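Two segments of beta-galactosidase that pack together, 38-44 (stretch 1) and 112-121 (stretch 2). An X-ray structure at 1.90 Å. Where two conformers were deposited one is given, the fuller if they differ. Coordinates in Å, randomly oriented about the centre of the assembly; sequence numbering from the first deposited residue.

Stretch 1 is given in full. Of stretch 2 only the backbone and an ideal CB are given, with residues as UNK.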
# COMPACT_ATOMS: atom_id res chain seq x y z
N SER A 38 -19.06 49.20 -15.28
CA SER A 38 -19.70 49.92 -16.39
C SER A 38 -18.99 51.20 -16.89
O SER A 38 -19.54 51.91 -17.73
CB SER A 38 -21.18 50.23 -16.04
OG SER A 38 -21.29 51.15 -14.95
N TRP A 39 -17.78 51.49 -16.41
CA TRP A 39 -17.10 52.74 -16.78
C TRP A 39 -16.97 52.92 -18.30
O TRP A 39 -17.24 54.00 -18.80
CB TRP A 39 -15.74 52.91 -16.09
CG TRP A 39 -15.21 54.34 -15.98
CD1 TRP A 39 -15.38 55.36 -16.88
CD2 TRP A 39 -14.38 54.87 -14.93
NE1 TRP A 39 -14.73 56.49 -16.45
CE2 TRP A 39 -14.10 56.22 -15.26
CE3 TRP A 39 -13.83 54.34 -13.76
CZ2 TRP A 39 -13.32 57.04 -14.44
CZ3 TRP A 39 -13.06 55.16 -12.95
CH2 TRP A 39 -12.81 56.50 -13.29
N SER A 40 -16.59 51.88 -19.04
CA SER A 40 -16.49 52.01 -20.51
C SER A 40 -17.85 52.26 -21.20
O SER A 40 -17.88 52.82 -22.29
CB SER A 40 -15.78 50.82 -21.17
OG SER A 40 -16.63 49.70 -21.35
N THR A 41 -18.95 51.86 -20.56
CA THR A 41 -20.30 52.19 -21.05
C THR A 41 -20.65 53.65 -20.71
O THR A 41 -21.18 54.37 -21.55
CB THR A 41 -21.36 51.22 -20.47
OG1 THR A 41 -21.02 49.87 -20.83
CG2 THR A 41 -22.76 51.54 -20.98
N ILE A 42 -20.31 54.07 -19.50
CA ILE A 42 -20.57 55.45 -19.04
C ILE A 42 -19.73 56.48 -19.81
O ILE A 42 -20.26 57.50 -20.23
CB ILE A 42 -20.31 55.63 -17.53
CG1 ILE A 42 -21.25 54.74 -16.70
CG2 ILE A 42 -20.49 57.10 -17.12
CD1 ILE A 42 -20.81 54.55 -15.27
N GLU A 43 -18.43 56.21 -19.97
CA GLU A 43 -17.48 57.17 -20.53
C GLU A 43 -16.50 56.44 -21.48
O GLU A 43 -15.35 56.17 -21.11
CB GLU A 43 -16.73 57.90 -19.42
CG GLU A 43 -15.99 59.16 -19.89
CD GLU A 43 -15.34 59.96 -18.76
OE1 GLU A 43 -15.08 59.39 -17.69
OE2 GLU A 43 -15.05 61.17 -18.94
N PRO A 44 -16.97 56.12 -22.70
CA PRO A 44 -16.10 55.41 -23.66
C PRO A 44 -14.93 56.23 -24.16
O PRO A 44 -13.93 55.65 -24.59
CB PRO A 44 -17.04 55.05 -24.82
CG PRO A 44 -18.32 55.76 -24.59
CD PRO A 44 -18.34 56.30 -23.19
N UNK A 112 -2.86 60.07 -8.84
CA UNK A 112 -3.53 60.43 -10.09
C UNK A 112 -4.83 59.65 -10.27
O UNK A 112 -5.86 60.23 -10.60
CB UNK A 112 -2.60 60.18 -11.28
N UNK A 113 -4.81 58.33 -10.04
CA UNK A 113 -6.04 57.55 -10.19
C UNK A 113 -7.06 57.90 -9.10
O UNK A 113 -8.25 57.91 -9.35
CB UNK A 113 -5.72 56.05 -10.15
N UNK A 114 -6.58 58.20 -7.89
CA UNK A 114 -7.50 58.64 -6.83
C UNK A 114 -8.28 59.90 -7.23
O UNK A 114 -9.47 60.01 -6.91
CB UNK A 114 -6.72 58.90 -5.54
N UNK A 115 -7.62 60.85 -7.90
CA UNK A 115 -8.32 62.04 -8.37
C UNK A 115 -9.34 61.69 -9.46
O UNK A 115 -10.45 62.22 -9.44
CB UNK A 115 -7.32 63.07 -8.90
N UNK A 116 -9.00 60.77 -10.37
CA UNK A 116 -9.98 60.29 -11.35
C UNK A 116 -11.17 59.60 -10.67
O UNK A 116 -12.31 59.78 -11.10
CB UNK A 116 -9.31 59.33 -12.33
N UNK A 117 -10.90 58.83 -9.61
CA UNK A 117 -11.97 58.21 -8.82
C UNK A 117 -12.85 59.27 -8.13
O UNK A 117 -14.07 59.13 -8.11
CB UNK A 117 -11.37 57.27 -7.77
N UNK A 118 -12.21 60.30 -7.57
CA UNK A 118 -12.95 61.41 -6.96
C UNK A 118 -13.93 62.02 -7.96
O UNK A 118 -15.09 62.26 -7.62
CB UNK A 118 -11.98 62.48 -6.45
N UNK A 119 -13.46 62.25 -9.20
CA UNK A 119 -14.30 62.81 -10.27
C UNK A 119 -15.50 61.93 -10.59
O UNK A 119 -16.63 62.41 -10.61
CB UNK A 119 -13.47 63.01 -11.54
N UNK A 120 -15.25 60.65 -10.87
CA UNK A 120 -16.32 59.74 -11.30
C UNK A 120 -17.31 59.43 -10.18
O UNK A 120 -18.52 59.39 -10.43
CB UNK A 120 -15.72 58.43 -11.82
N UNK A 121 -16.81 59.20 -8.98
CA UNK A 121 -17.69 58.89 -7.85
C UNK A 121 -18.55 60.11 -7.49
O UNK A 121 -19.73 59.94 -7.16
CB UNK A 121 -16.87 58.44 -6.64

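Stretch 2 is helical throughout, so its side chains fan out around an axis and only some of them can meet stretch 1. Stretch 1, a short helix (39-42) with a residue or two at each end, offers the broad indole of Trp39, which projects toward stretch 2, the branched Ile42, and, just past the helix, the carboxylate of Glu43. The carboxylate is already tied to the indole by a hydrogen bond from Trp39 NE1 to Glu43 OE1 (3.2 Å).

Position 112 has nothing of stretch 1 near its ideal CB, and almost any helix-compatible residue would serve; it is Glu112, which makes no contact here.

At position 113, CA-to-CB points sideways and the ideal CB finds no neighbour. A short side chain would stay clear of stretch 1, whereas a long or aromatic one could reach the six-membered ring of Trp39. The deposited residue is Tyr113. With chi1 in t, its end comes nearer than its CB, bringing Tyr113 OH to 3.6 Å from Trp39 CZ3 and Tyr113 CE1 to 4.2 Å from the same atom.

Positions 114 and 115 are out of reach of stretch 1, which places no demand on them. They are Arg114 and Glu115, the latter forming a salt bridge with position 118, one turn on.

Position 116 points toward stretch 1, its ideal CB 4.6 Å from Trp39 CH2. A small residue would fit, as would a longer one that bends past the indole. Glu116 is found, with chi1 and chi2 both m. Its closest approach to the ring is through the backbone, Glu116 O lying 4.0 Å from Trp39 CH2.

Position 117 directs CA-to-CB away, so stretch 1 scarcely constrains it; the residue is Cys117.

Position 118 is again out of reach, and many residues would do. Arg118 completes the pair with Glu115, its NH2 lying 2.7 Å from Glu115 OE2.

At position 119, CA-to-CB points toward stretch 1 but the ideal CB has no close neighbour. The carboxylate of Glu43 lies farther out, so a long basic side chain, lysine or arginine, would suit best. Arg119 bridges the gap: its NH2 donates a nearly straight hydrogen bond to Glu43 OE1 (2.5 Å, 174°), part of a salt bridge, while a weak one runs from Arg119 NH1 to Glu43 OE2 (3.2 Å). Glu43 OE1 thus accepts from both Trp39 and Arg119. Arg119 NH2 also sits at the indole edge, 3.9 Å from Trp39 CZ2.

Position 120 is the closest in backbone register to Trp39 (CA to CA 8.9 Å), and its ideal CB lies 3.8 Å from Trp39 CH2. The indole and Ile42 favour a flexible apolar chain, leucine or methionine among them. Met120 turns its CE over one face of the indole, 3.5 Å from the centroid of the five-membered ring, in a CH-pi contact; the same Met120 CE lies 4.0 Å from Ile42 CG2. Trp39 is thereby seated among Tyr113, Glu116, Arg119 and Met120.

Position 121 is out of reach and unconstrained by stretch 1; it is Val121.

Stretch 2 112-121: EYREECRRMV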
# COMPACT_ATOMS: atom_id res chain seq x y z
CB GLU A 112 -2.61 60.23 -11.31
CG GLU A 112 -1.42 61.20 -11.37
CD GLU A 112 -0.63 61.12 -12.68
OE1 GLU A 112 -1.13 60.57 -13.69
OE2 GLU A 112 0.50 61.64 -12.72
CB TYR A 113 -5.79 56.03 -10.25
CG TYR A 113 -7.06 55.24 -10.54
CD1 TYR A 113 -7.88 55.59 -11.62
CD2 TYR A 113 -7.46 54.18 -9.73
CE1 TYR A 113 -9.05 54.89 -11.90
CE2 TYR A 113 -8.63 53.47 -10.00
CZ TYR A 113 -9.42 53.84 -11.09
OH TYR A 113 -10.57 53.17 -11.38
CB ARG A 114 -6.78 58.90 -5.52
CG ARG A 114 -6.49 57.64 -4.74
CD ARG A 114 -5.85 58.01 -3.42
NE ARG A 114 -5.09 56.91 -2.86
CZ ARG A 114 -4.39 56.99 -1.74
NH1 ARG A 114 -4.34 58.11 -1.01
NH2 ARG A 114 -3.72 55.92 -1.34
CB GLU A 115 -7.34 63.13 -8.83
CG GLU A 115 -6.58 63.77 -7.68
CD GLU A 115 -7.48 64.25 -6.55
OE1 GLU A 115 -8.34 65.12 -6.82
OE2 GLU A 115 -7.34 63.78 -5.40
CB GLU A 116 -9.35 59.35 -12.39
CG GLU A 116 -8.31 59.99 -13.30
CD GLU A 116 -8.89 60.76 -14.49
OE1 GLU A 116 -10.08 61.13 -14.47
OE2 GLU A 116 -8.13 61.00 -15.46
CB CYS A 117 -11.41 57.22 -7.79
SG CYS A 117 -10.71 55.73 -8.53
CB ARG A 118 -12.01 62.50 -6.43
CG ARG A 118 -12.68 63.47 -5.45
CD ARG A 118 -11.78 64.67 -5.15
NE ARG A 118 -10.45 64.25 -4.72
CZ ARG A 118 -10.18 63.76 -3.51
NH1 ARG A 118 -11.14 63.64 -2.61
NH2 ARG A 118 -8.94 63.40 -3.22
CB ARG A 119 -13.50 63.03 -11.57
CG ARG A 119 -14.29 63.76 -12.65
CD ARG A 119 -13.63 63.80 -14.03
NE ARG A 119 -13.41 62.47 -14.57
CZ ARG A 119 -14.15 61.88 -15.51
NH1 ARG A 119 -15.18 62.51 -16.06
NH2 ARG A 119 -13.83 60.66 -15.89
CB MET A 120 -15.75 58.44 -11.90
CG MET A 120 -16.79 57.37 -12.20
SD MET A 120 -18.09 57.88 -13.34
CE MET A 120 -17.24 57.77 -14.91
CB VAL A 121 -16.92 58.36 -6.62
CG1 VAL A 121 -17.85 58.19 -5.42
CG2 VAL A 121 -16.28 57.01 -6.96
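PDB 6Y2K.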